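Local coordinates for Rab GDP dissociation inhibitor alpha (Naegleria fowleri, PDB 6C87), which probably binds GDP-bound, prenylated Rab GTPases, keeping them from releasing nucleotide and extracting them from membranes, at residues K150-Y155 against D192-A197; S154-Y159 against D175-I180; T166-D171 against K182-S187; A199-D204 against A212-E217. All coordinates share one frame; numbering follows the deposited sequence.

Interaction 1 (K150-Y155 against D192-A197)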
loop_
_atom_site.group_PDB
_atom_site.type_symbol
_atom_site.label_atom_id
_atom_site.label_comp_id
_atom_site.label_asym_id
_atom_site.label_seq_id
_atom_site.Cartn_x
_atom_site.Cartn_y
_atom_site.Cartn_z
ATOM N N LYS A 150 0.176 10.040 35.994
ATOM C CA LYS A 150 -1.052 10.688 35.530
ATOM C C LYS A 150 -0.758 11.708 34.439
ATOM O O LYS A 150 -1.470 11.776 33.428
ATOM C CB LYS A 150 -1.783 11.365 36.693
ATOM N N LYS A 151 0.288 12.515 34.626
ATOM C CA LYS A 151 0.659 13.488 33.605
ATOM C C LYS A 151 1.180 12.795 32.349
ATOM O O LYS A 151 0.911 13.244 31.230
ATOM C CB LYS A 151 1.694 14.472 34.161
ATOM N N LEU A 152 1.925 11.697 32.512
ATOM C CA LEU A 152 2.433 10.982 31.347
ATOM C C LEU A 152 1.292 10.388 30.531
ATOM O O LEU A 152 1.248 10.543 29.305
ATOM C CB LEU A 152 3.412 9.884 31.779
ATOM C CG LEU A 152 3.664 8.778 30.742
ATOM C CD1 LEU A 152 4.386 9.314 29.513
ATOM C CD2 LEU A 152 4.440 7.617 31.354
ATOM N N VAL A 153 0.348 9.717 31.195
ATOM C CA VAL A 153 -0.732 9.060 30.469
ATOM C C VAL A 153 -1.685 10.089 29.882
ATOM O O VAL A 153 -2.223 9.891 28.785
ATOM C CB VAL A 153 -1.455 8.046 31.378
ATOM C CG1 VAL A 153 -2.738 7.538 30.721
ATOM C CG2 VAL A 153 -0.527 6.880 31.702
ATOM N N SER A 154 -1.905 11.204 30.590
ATOM C CA SER A 154 -2.702 12.290 30.025
ATOM C C SER A 154 -2.084 12.805 28.731
ATOM O O SER A 154 -2.795 13.067 27.752
ATOM C CB SER A 154 -2.846 13.422 31.041
ATOM O OG SER A 154 -4.141 13.442 31.616
ATOM N N TYR A 155 -0.759 12.965 28.712
ATOM C CA TYR A 155 -0.083 13.446 27.511
ATOM C C TYR A 155 -0.227 12.470 26.349
ATOM O O TYR A 155 -0.430 12.891 25.205
ATOM C CB TYR A 155 1.395 13.721 27.808
ATOM C CG TYR A 155 2.256 13.839 26.565
ATOM C CD1 TYR A 155 2.159 14.941 25.718
ATOM C CD2 TYR A 155 3.183 12.848 26.248
ATOM C CE1 TYR A 155 2.946 15.041 24.580
ATOM C CE2 TYR A 155 3.976 12.942 25.117
ATOM C CZ TYR A 155 3.853 14.038 24.290
ATOM O OH TYR A 155 4.643 14.131 23.171
ATOM N N ASP A 192 6.019 -0.769 33.647
ATOM C CA ASP A 192 5.686 -2.190 33.659
ATOM C C ASP A 192 4.239 -2.424 33.237
ATOM O O ASP A 192 3.977 -3.066 32.212
ATOM C CB ASP A 192 5.953 -2.777 35.045
ATOM C CG ASP A 192 7.403 -3.204 35.223
ATOM O OD1 ASP A 192 7.771 -3.629 36.337
ATOM O OD2 ASP A 192 8.194 -3.046 34.270
ATOM N N PHE A 193 3.279 -1.910 34.009
ATOM C CA PHE A 193 1.885 -2.133 33.636
ATOM C C PHE A 193 1.548 -1.447 32.320
ATOM O O PHE A 193 0.748 -1.967 31.533
ATOM C CB PHE A 193 0.938 -1.669 34.756
ATOM C CG PHE A 193 0.714 -0.165 34.821
ATOM C CD1 PHE A 193 -0.234 0.461 34.011
ATOM C CD2 PHE A 193 1.415 0.611 35.737
ATOM C CE1 PHE A 193 -0.449 1.837 34.087
ATOM C CE2 PHE A 193 1.201 1.986 35.829
ATOM C CZ PHE A 193 0.269 2.600 34.998
ATOM N N LEU A 194 2.152 -0.291 32.059
ATOM C CA LEU A 194 1.842 0.429 30.831
ATOM C C LEU A 194 2.390 -0.314 29.618
ATOM O O LEU A 194 1.664 -0.565 28.649
ATOM C CB LEU A 194 2.398 1.851 30.912
ATOM C CG LEU A 194 1.713 2.933 30.079
ATOM C CD1 LEU A 194 0.203 2.854 30.244
ATOM C CD2 LEU A 194 2.224 4.297 30.501
ATOM N N GLY A 195 3.665 -0.692 29.664
ATOM C CA GLY A 195 4.305 -1.336 28.539
ATOM C C GLY A 195 3.946 -2.799 28.391
ATOM O O GLY A 195 3.779 -3.286 27.265
ATOM N N HIS A 196 3.824 -3.518 29.508
ATOM C CA HIS A 196 3.602 -4.960 29.459
ATOM C C HIS A 196 2.130 -5.340 29.558
ATOM O O HIS A 196 1.687 -6.259 28.869
ATOM C CB HIS A 196 4.388 -5.666 30.571
ATOM C CG HIS A 196 5.875 -5.517 30.453
ATOM N ND1 HIS A 196 6.729 -6.595 30.384
ATOM C CD2 HIS A 196 6.660 -4.416 30.403
ATOM C CE1 HIS A 196 7.975 -6.164 30.292
ATOM N NE2 HIS A 196 7.960 -4.845 30.299
ATOM N N ALA A 197 1.354 -4.652 30.389
ATOM C CA ALA A 197 -0.039 -5.026 30.585
ATOM C C ALA A 197 -0.996 -4.291 29.654
ATOM O O ALA A 197 -2.083 -4.814 29.381
ATOM C CB ALA A 197 -0.461 -4.779 32.041
#
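Leu194, on helix 188-198, meets Leu152 and Val153 of helix 143-157 through a single methyl, CD2. Two residues earlier, Asp192 turns its carboxylate to other company, where OD1 accepts a hydrogen bond from Gln336 NE2 of helix 334-337, while its backbone O receives His196 N at 2.7 Å. Phe193 stays just short of the neighbouring helix: its ring packs on Pro129, and one of its faces lies over Leu194 CB, near the rim.

The contact itself belongs to Leu194. With CG anti to the backbone N (chi1 -154°), the branch is carried across the gap, so that CD2 stands 4.0 Å from Val153 CG2 and 4.1 Å from Leu152 CD2. Val153 and Leu194 run past one another in opposite directions, whereas the two leucines cross obliquely. Branched aliphatic chains suit a place where every touching residue is buried.

Gly195 follows, its carbonyl bonded to Tyr201 N, and then His196, whose two ring nitrogens are both engaged: ND1 with Asp342 and NE2 with Asp204. Two carboxylates would be expected to favour a protonated ring. At Ala197 the helix has widened into a pi-type turn, and its N bonds only weakly to Phe193 O. No hydrogen bond spans the two segments, and they bury just 102 Å² between them, so their direct cohesion is purely apolar, resting on three methyl groups.

Interaction 2 (S154-Y159 against D175-I180)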
loop_
_atom_site.group_PDB
_atom_site.type_symbol
_atom_site.label_atom_id
_atom_site.label_comp_id
_atom_site.label_asym_id
_atom_site.label_seq_id
_atom_site.Cartn_x
_atom_site.Cartn_y
_atom_site.Cartn_z
ATOM N N SER A 154 -1.905 11.204 30.590
ATOM C CA SER A 154 -2.702 12.290 30.025
ATOM C C SER A 154 -2.084 12.805 28.731
ATOM O O SER A 154 -2.795 13.067 27.752
ATOM C CB SER A 154 -2.846 13.422 31.041
ATOM O OG SER A 154 -4.141 13.442 31.616
ATOM N N TYR A 155 -0.759 12.965 28.712
ATOM C CA TYR A 155 -0.083 13.446 27.511
ATOM C C TYR A 155 -0.227 12.470 26.349
ATOM O O TYR A 155 -0.430 12.891 25.205
ATOM C CB TYR A 155 1.395 13.721 27.808
ATOM C CG TYR A 155 2.256 13.839 26.565
ATOM C CD1 TYR A 155 2.159 14.941 25.718
ATOM C CD2 TYR A 155 3.183 12.848 26.248
ATOM C CE1 TYR A 155 2.946 15.041 24.580
ATOM C CE2 TYR A 155 3.976 12.942 25.117
ATOM C CZ TYR A 155 3.853 14.038 24.290
ATOM O OH TYR A 155 4.643 14.131 23.171
ATOM N N LEU A 156 -0.119 11.165 26.619
ATOM C CA LEU A 156 -0.156 10.186 25.532
ATOM C C LEU A 156 -1.551 10.070 24.926
ATOM O O LEU A 156 -1.690 9.977 23.701
ATOM C CB LEU A 156 0.345 8.827 26.025
ATOM C CG LEU A 156 1.803 8.828 26.497
ATOM C CD1 LEU A 156 2.181 7.506 27.152
ATOM C CD2 LEU A 156 2.754 9.168 25.357
ATOM N N TYR A 157 -2.594 10.098 25.757
ATOM C CA TYR A 157 -3.948 9.998 25.226
ATOM C C TYR A 157 -4.380 11.284 24.533
ATOM O O TYR A 157 -5.251 11.242 23.658
ATOM C CB TYR A 157 -4.936 9.642 26.338
ATOM N N ASP A 158 -3.785 12.422 24.887
ATOM C CA ASP A 158 -4.083 13.684 24.227
ATOM C C ASP A 158 -3.203 13.937 23.013
ATOM O O ASP A 158 -3.388 14.956 22.339
ATOM C CB ASP A 158 -3.940 14.853 25.203
ATOM C CG ASP A 158 -5.091 14.942 26.173
ATOM O OD1 ASP A 158 -6.012 14.109 26.069
ATOM O OD2 ASP A 158 -5.087 15.853 27.027
ATOM N N TYR A 159 -2.258 13.046 22.717
ATOM C CA TYR A 159 -1.356 13.273 21.597
ATOM C C TYR A 159 -2.106 13.138 20.277
ATOM O O TYR A 159 -2.802 12.148 20.035
ATOM C CB TYR A 159 -0.178 12.298 21.640
ATOM C CG TYR A 159 0.870 12.606 20.593
ATOM C CD1 TYR A 159 1.834 13.581 20.820
ATOM C CD2 TYR A 159 0.888 11.941 19.374
ATOM C CE1 TYR A 159 2.790 13.882 19.867
ATOM C CE2 TYR A 159 1.843 12.236 18.412
ATOM C CZ TYR A 159 2.792 13.207 18.666
ATOM O OH TYR A 159 3.745 13.507 17.717
ATOM N N ASP A 175 10.515 10.274 17.743
ATOM C CA ASP A 175 11.070 10.029 19.071
ATOM C C ASP A 175 10.599 8.687 19.625
ATOM O O ASP A 175 9.504 8.211 19.315
ATOM C CB ASP A 175 10.685 11.149 20.041
ATOM C CG ASP A 175 11.334 12.473 19.694
ATOM O OD1 ASP A 175 12.432 12.462 19.098
ATOM O OD2 ASP A 175 10.753 13.525 20.031
ATOM N N THR A 176 11.435 8.088 20.470
ATOM C CA THR A 176 11.121 6.823 21.121
ATOM C C THR A 176 10.547 7.048 22.517
ATOM O O THR A 176 10.543 8.158 23.054
ATOM C CB THR A 176 12.363 5.926 21.201
ATOM O OG1 THR A 176 13.415 6.614 21.888
ATOM C CG2 THR A 176 12.832 5.533 19.812
ATOM N N MET A 177 10.053 5.956 23.105
ATOM C CA MET A 177 9.349 6.045 24.378
ATOM C C MET A 177 10.281 6.360 25.540
ATOM O O MET A 177 9.839 6.942 26.537
ATOM C CB MET A 177 8.581 4.754 24.645
ATOM C CG MET A 177 7.099 4.901 24.414
ATOM S SD MET A 177 6.465 6.276 25.389
ATOM C CE MET A 177 4.730 6.175 24.988
ATOM N N ASP A 178 11.557 5.974 25.444
ATOM C CA ASP A 178 12.479 6.207 26.554
ATOM C C ASP A 178 12.617 7.695 26.861
ATOM O O ASP A 178 12.718 8.087 28.029
ATOM C CB ASP A 178 13.852 5.599 26.249
ATOM C CG ASP A 178 14.495 6.181 24.992
ATOM O OD1 ASP A 178 13.776 6.766 24.153
ATOM O OD2 ASP A 178 15.729 6.049 24.843
ATOM N N LYS A 179 12.612 8.542 25.824
ATOM C CA LYS A 179 12.713 9.983 26.045
ATOM C C LYS A 179 11.464 10.531 26.728
ATOM O O LYS A 179 11.553 11.457 27.543
ATOM C CB LYS A 179 12.971 10.707 24.718
ATOM N N ILE A 180 10.292 9.981 26.404
ATOM C CA ILE A 180 9.056 10.437 27.035
ATOM C C ILE A 180 8.972 9.960 28.481
ATOM O O ILE A 180 8.563 10.713 29.374
ATOM C CB ILE A 180 7.843 9.965 26.215
ATOM C CG1 ILE A 180 7.992 10.406 24.759
ATOM C CG2 ILE A 180 6.558 10.491 26.817
ATOM C CD1 ILE A 180 6.760 10.184 23.935
#
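Leu156 and Met177 meet tip to tip where helix 143-157 packs against the start of helix 177-184, a helix-helix contact within the smaller, all-helical domain of the GDI fold. Met177 CE rests against both methyls of the leucine, at 3.6 Å from Leu156 CD1 and equally from Leu156 CD2. A methionine suits this place because its unbranched chain can bend: the turn at chi2 (-54°) brings the terminal methyl over, although the side chain does not set out directly at helix 143-157.

Beside this pair, Tyr155 and Ile180 cross at about a right angle. The isoleucine offers two branches to the ring: Ile180 CD1 reaches Tyr155 CE2 at 4.1 Å, while Ile180 CG2 approaches obliquely and lies by both CE2 and CD2, 3.9 Å from Tyr155 CE2. Leu156 completes the cluster by a looser touch, CD2 to Ile180 CG2 at 4.3 Å. All four residues are buried, and nothing polar passes between the segments.

What positions them lies one shell out. The far end of Tyr155 is polar, and its OH makes a hydrogen bond with the backbone O of His167, which satisfies the hydroxyl and would limit swing of the ring. Helix 212-229 supports Met177 through Val215 and Ile180 through Ala212. The same long helix carries Arg220, close to where helix 143-157 ends, and there a single nitrogen, Arg220 NH2, bonds to the carbonyl oxygens of both Leu156 and Tyr159.

Interaction 3 (T166-D171 against K182-S187)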
loop_
_atom_site.group_PDB
_atom_site.type_symbol
_atom_site.label_atom_id
_atom_site.label_comp_id
_atom_site.label_asym_id
_atom_site.label_seq_id
_atom_site.Cartn_x
_atom_site.Cartn_y
_atom_site.Cartn_z
ATOM N N THR A 166 -0.523 19.519 20.686
ATOM C CA THR A 166 -0.443 18.389 21.603
ATOM C C THR A 166 0.939 17.751 21.662
ATOM O O THR A 166 1.145 16.840 22.472
ATOM C CB THR A 166 -1.476 17.335 21.204
ATOM O OG1 THR A 166 -1.014 16.628 20.048
ATOM C CG2 THR A 166 -2.803 17.997 20.883
ATOM N N HIS A 167 1.887 18.196 20.833
ATOM C CA HIS A 167 3.199 17.556 20.802
ATOM C C HIS A 167 4.005 17.853 22.064
ATOM O O HIS A 167 4.678 16.962 22.598
ATOM C CB HIS A 167 3.963 17.996 19.552
ATOM C CG HIS A 167 3.440 17.399 18.281
ATOM N ND1 HIS A 167 4.218 17.249 17.154
ATOM C CD2 HIS A 167 2.222 16.895 17.970
ATOM C CE1 HIS A 167 3.499 16.690 16.197
ATOM N NE2 HIS A 167 2.285 16.463 16.667
ATOM N N GLN A 168 3.941 19.091 22.561
ATOM C CA GLN A 168 4.635 19.506 23.784
ATOM C C GLN A 168 6.115 19.120 23.763
ATOM O O GLN A 168 6.659 18.585 24.735
ATOM C CB GLN A 168 3.949 18.937 25.027
ATOM C CG GLN A 168 2.675 19.653 25.425
ATOM C CD GLN A 168 2.245 19.306 26.834
ATOM O OE1 GLN A 168 3.079 19.124 27.721
ATOM N NE2 GLN A 168 0.939 19.204 27.048
ATOM N N GLY A 169 6.772 19.393 22.637
ATOM C CA GLY A 169 8.203 19.191 22.523
ATOM C C GLY A 169 8.645 17.812 22.084
ATOM O O GLY A 169 9.849 17.530 22.115
ATOM N N PHE A 170 7.720 16.944 21.686
ATOM C CA PHE A 170 8.059 15.603 21.235
ATOM C C PHE A 170 7.382 15.320 19.901
ATOM O O PHE A 170 6.241 15.735 19.673
ATOM C CB PHE A 170 7.631 14.552 22.261
ATOM C CG PHE A 170 8.503 14.504 23.480
ATOM C CD1 PHE A 170 9.757 13.922 23.430
ATOM C CD2 PHE A 170 8.062 15.037 24.683
ATOM C CE1 PHE A 170 10.559 13.876 24.554
ATOM C CE2 PHE A 170 8.857 14.990 25.813
ATOM C CZ PHE A 170 10.105 14.409 25.749
ATOM N N ASP A 171 8.089 14.615 19.022
ATOM C CA ASP A 171 7.540 14.121 17.761
ATOM C C ASP A 171 7.505 12.600 17.877
ATOM O O ASP A 171 8.490 11.918 17.587
ATOM C CB ASP A 171 8.367 14.571 16.560
ATOM C CG ASP A 171 7.798 14.074 15.233
ATOM O OD1 ASP A 171 8.352 14.440 14.173
ATOM O OD2 ASP A 171 6.779 13.345 15.241
ATOM N N LYS A 182 11.512 9.198 30.595
ATOM C CA LYS A 182 12.488 9.904 31.419
ATOM C C LYS A 182 12.095 11.356 31.641
ATOM O O LYS A 182 12.405 11.926 32.694
ATOM C CB LYS A 182 13.876 9.822 30.779
ATOM N N TYR A 183 11.409 11.968 30.671
ATOM C CA TYR A 183 10.986 13.357 30.824
ATOM C C TYR A 183 9.944 13.490 31.930
ATOM O O TYR A 183 9.944 14.474 32.678
ATOM C CB TYR A 183 10.456 13.894 29.493
ATOM C CG TYR A 183 9.966 15.324 29.552
ATOM C CD1 TYR A 183 10.835 16.361 29.871
ATOM C CD2 TYR A 183 8.645 15.643 29.262
ATOM C CE1 TYR A 183 10.398 17.672 29.923
ATOM C CE2 TYR A 183 8.199 16.954 29.308
ATOM C CZ TYR A 183 9.081 17.964 29.639
ATOM O OH TYR A 183 8.645 19.273 29.687
ATOM N N TYR A 184 9.039 12.518 32.039
ATOM C CA TYR A 184 8.014 12.516 33.074
ATOM C C TYR A 184 8.471 11.903 34.393
ATOM O O TYR A 184 7.704 11.918 35.362
ATOM C CB TYR A 184 6.762 11.804 32.560
ATOM C CG TYR A 184 6.011 12.685 31.610
ATOM C CD1 TYR A 184 5.079 13.596 32.082
ATOM C CD2 TYR A 184 6.263 12.648 30.249
ATOM C CE1 TYR A 184 4.402 14.424 31.227
ATOM C CE2 TYR A 184 5.588 13.475 29.382
ATOM C CZ TYR A 184 4.658 14.364 29.878
ATOM O OH TYR A 184 3.976 15.202 29.026
ATOM N N GLY A 185 9.679 11.347 34.449
ATOM C CA GLY A 185 10.216 10.851 35.703
ATOM C C GLY A 185 9.502 9.648 36.270
ATOM O O GLY A 185 9.405 9.515 37.493
ATOM N N VAL A 186 8.990 8.767 35.414
ATOM C CA VAL A 186 8.345 7.536 35.853
ATOM C C VAL A 186 9.407 6.454 36.020
ATOM O O VAL A 186 10.466 6.489 35.385
ATOM C CB VAL A 186 7.238 7.108 34.866
ATOM C CG1 VAL A 186 6.084 8.098 34.894
ATOM C CG2 VAL A 186 7.800 6.987 33.449
ATOM N N SER A 187 9.125 5.483 36.887
ATOM C CA SER A 187 10.021 4.373 37.172
ATOM C C SER A 187 9.466 3.098 36.541
ATOM O O SER A 187 8.560 3.143 35.697
ATOM C CB SER A 187 10.219 4.216 38.680
ATOM O OG SER A 187 9.024 3.776 39.303
#
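Phe170 in the loop 166-171 lays the edge of its ring against Tyr183 near the end of helix 177-184. The loop leading there is shaped by its own polar bonds. Thr166 OG1 is shared between Asp160 N and Asn163 O, and the ring of the next residue, His167, stacks on Tyr159.

From His167 the chain makes a type I' beta turn, with Phe170 N bonded to His167 O at 3.2 Å. Gln168, in a left-handed helical conformation, extends toward the helix, but its OE1 remains 4.2 Å from Tyr184 OH, a loose approach rather than a bond. Gly169 follows at phi 88°, where a CB would press on the preceding carbonyl oxygen, so glycine fits.

Phe170 carries the contact. Two of its atoms work together: CE2 comes 3.5 Å from Tyr183 CD2, and CZ lies 3.8 Å from Tyr183 CB. The tyrosine, with CG anti to its own N (chi1 179°), swings its ring out to present a face. The planes stand at 65° with centroids 5.4 Å apart, and the weakly positive C-H rim of Phe170 meets the Tyr183 ring near CD2 and CG rather than at its centre.

Asp171 then fastens the loop's exit, its N bonded to Asp175 OD2 and its OD2 to Ser173 N. The result is a surface contact in which an offset edge-to-face aromatic pair, at the last position of a type I' turn, holds a loop against a helix of the all-helical domain.

Interaction 4 (A199-D204 against A212-E217)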
loop_
_atom_site.group_PDB
_atom_site.type_symbol
_atom_site.label_atom_id
_atom_site.label_comp_id
_atom_site.label_asym_id
_atom_site.label_seq_id
_atom_site.Cartn_x
_atom_site.Cartn_y
_atom_site.Cartn_z
ATOM N N ALA A 199 0.221 -2.176 26.524
ATOM C CA ALA A 199 0.752 -2.239 25.167
ATOM C C ALA A 199 1.229 -3.633 24.779
ATOM O O ALA A 199 1.483 -3.870 23.593
ATOM C CB ALA A 199 1.887 -1.225 25.006
ATOM N N LEU A 200 1.364 -4.541 25.752
ATOM C CA LEU A 200 1.624 -5.968 25.539
ATOM C C LEU A 200 3.028 -6.258 25.014
ATOM O O LEU A 200 3.245 -7.260 24.332
ATOM C CB LEU A 200 0.578 -6.593 24.606
ATOM C CG LEU A 200 -0.874 -6.453 25.055
ATOM C CD1 LEU A 200 -1.732 -7.464 24.309
ATOM C CD2 LEU A 200 -1.033 -6.592 26.580
ATOM N N TYR A 201 3.999 -5.410 25.331
ATOM C CA TYR A 201 5.386 -5.767 25.080
ATOM C C TYR A 201 5.843 -6.781 26.119
ATOM O O TYR A 201 5.344 -6.817 27.244
ATOM C CB TYR A 201 6.295 -4.535 25.121
ATOM C CG TYR A 201 6.104 -3.587 23.958
ATOM C CD1 TYR A 201 6.537 -3.928 22.681
ATOM C CD2 TYR A 201 5.500 -2.346 24.136
ATOM C CE1 TYR A 201 6.365 -3.066 21.615
ATOM C CE2 TYR A 201 5.328 -1.475 23.075
ATOM C CZ TYR A 201 5.763 -1.839 21.819
ATOM O OH TYR A 201 5.590 -0.978 20.759
ATOM N N THR A 202 6.792 -7.623 25.726
ATOM C CA THR A 202 7.311 -8.654 26.607
ATOM C C THR A 202 8.634 -8.273 27.247
ATOM O O THR A 202 9.033 -8.912 28.225
ATOM C CB THR A 202 7.485 -9.961 25.834
ATOM O OG1 THR A 202 8.476 -9.776 24.819
ATOM C CG2 THR A 202 6.180 -10.342 25.169
ATOM N N ASP A 203 9.311 -7.249 26.725
ATOM C CA ASP A 203 10.483 -6.671 27.366
ATOM C C ASP A 203 10.527 -5.185 27.025
ATOM O O ASP A 203 9.726 -4.685 26.230
ATOM C CB ASP A 203 11.778 -7.381 26.948
ATOM C CG ASP A 203 12.013 -7.359 25.446
ATOM O OD1 ASP A 203 12.007 -6.267 24.838
ATOM O OD2 ASP A 203 12.248 -8.441 24.874
ATOM N N ASP A 204 11.500 -4.486 27.600
ATOM C CA ASP A 204 11.560 -3.036 27.487
ATOM C C ASP A 204 12.425 -2.540 26.333
ATOM O O ASP A 204 12.710 -1.341 26.267
ATOM C CB ASP A 204 12.052 -2.432 28.802
ATOM C CG ASP A 204 11.053 -2.601 29.918
ATOM O OD1 ASP A 204 9.860 -2.819 29.607
ATOM O OD2 ASP A 204 11.451 -2.496 31.098
ATOM N N ALA A 212 7.391 6.267 19.630
ATOM C CA ALA A 212 6.330 6.388 20.625
ATOM C C ALA A 212 4.944 6.338 19.995
ATOM O O ALA A 212 3.991 5.888 20.641
ATOM C CB ALA A 212 6.508 7.681 21.415
ATOM N N LEU A 213 4.808 6.790 18.743
ATOM C CA LEU A 213 3.501 6.782 18.088
ATOM C C LEU A 213 2.971 5.363 17.910
ATOM O O LEU A 213 1.756 5.142 17.952
ATOM C CB LEU A 213 3.597 7.490 16.733
ATOM C CG LEU A 213 2.310 7.811 15.969
ATOM C CD1 LEU A 213 1.391 8.676 16.812
ATOM C CD2 LEU A 213 2.615 8.489 14.637
ATOM N N GLU A 214 3.862 4.394 17.700
ATOM C CA GLU A 214 3.440 2.999 17.651
ATOM C C GLU A 214 2.997 2.511 19.022
ATOM O O GLU A 214 2.032 1.744 19.135
ATOM C CB GLU A 214 4.567 2.134 17.104
ATOM C CG GLU A 214 4.126 1.195 16.012
ATOM C CD GLU A 214 5.237 0.274 15.586
ATOM O OE1 GLU A 214 5.456 -0.749 16.270
ATOM O OE2 GLU A 214 5.902 0.586 14.577
ATOM N N VAL A 215 3.712 2.927 20.069
ATOM C CA VAL A 215 3.333 2.581 21.436
ATOM C C VAL A 215 1.968 3.162 21.772
ATOM O O VAL A 215 1.120 2.489 22.373
ATOM C CB VAL A 215 4.411 3.075 22.422
ATOM C CG1 VAL A 215 4.015 2.759 23.859
ATOM C CG2 VAL A 215 5.775 2.467 22.079
ATOM N N ILE A 216 1.734 4.420 21.380
ATOM C CA ILE A 216 0.447 5.066 21.624
ATOM C C ILE A 216 -0.663 4.326 20.894
ATOM O O ILE A 216 -1.757 4.128 21.435
ATOM C CB ILE A 216 0.497 6.548 21.208
ATOM C CG1 ILE A 216 1.456 7.342 22.100
ATOM C CG2 ILE A 216 -0.901 7.167 21.241
ATOM C CD1 ILE A 216 1.651 8.792 21.642
ATOM N N GLU A 217 -0.393 3.889 19.658
ATOM C CA GLU A 217 -1.397 3.152 18.897
ATOM C C GLU A 217 -1.809 1.872 19.618
ATOM O O GLU A 217 -2.998 1.530 19.651
ATOM C CB GLU A 217 -0.865 2.840 17.494
#
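Tyr201 and Val215 form the close part of this contact, where the loop after helix 188-198 meets the first turns of helix 212-229. Their side chains cross at about a right angle, and one valine methyl does all the touching: Val215 CG2 sits 3.7 Å from Tyr201 OH and 4.1 Å from Tyr201 CE2, approaching the ring obliquely. The valine's chi1 of 178° sends CG1 anti to the backbone N and leaves CG2 to meet the tyrosine. A compact branched residue suits the buried helix face, while a tyrosine is long enough to span from the loop. Ala199 turns its CB toward the helix but comes no nearer to it than 4.6 Å.

The other side is slack. Glu214 is exposed; its OE1 stays 4.5 Å from Tyr201 OH, too far for a hydrogen bond.

The loop is set up by its surroundings. Leu200, the first residue beyond the helix, takes a positive phi (70°) that redirects the chain, and Tyr201 then stacks on Tyr206. Arg218 of helix 212-229 does double duty, bonding to Ala199 O and making a cation-pi interaction with the Tyr201 ring.

Across these two segments the chemistry is therefore dispersion alone, the outer end of a tyrosine against a methyl; the stronger polar ties between loop and helix are supplied by Arg218, through its bond to the carbonyl and its charge against the ring.

In the fold
Interactions 1 and 2 share helix 143-157 and merge into one apolar cluster, Leu152 CD1 lying 3.7 Å from Ile180 CG2. Interaction 3 flanks interaction 2, with centres about 5 Å apart, and is tied to it by the bond of 2.9 Å between Tyr155 OH and His167 O. Interaction 4 joins from the other side: Asp175 O to Ala212 N and Gly195 O to Tyr201 N, both 2.9 Å, connect it to interactions 2 and 1. It does not touch interaction 3, whose centre is about 15 Å away. All four thus knit together the helical domain, which in related GDIs holds the Rab prenyl group; no ligand marks such a pocket here.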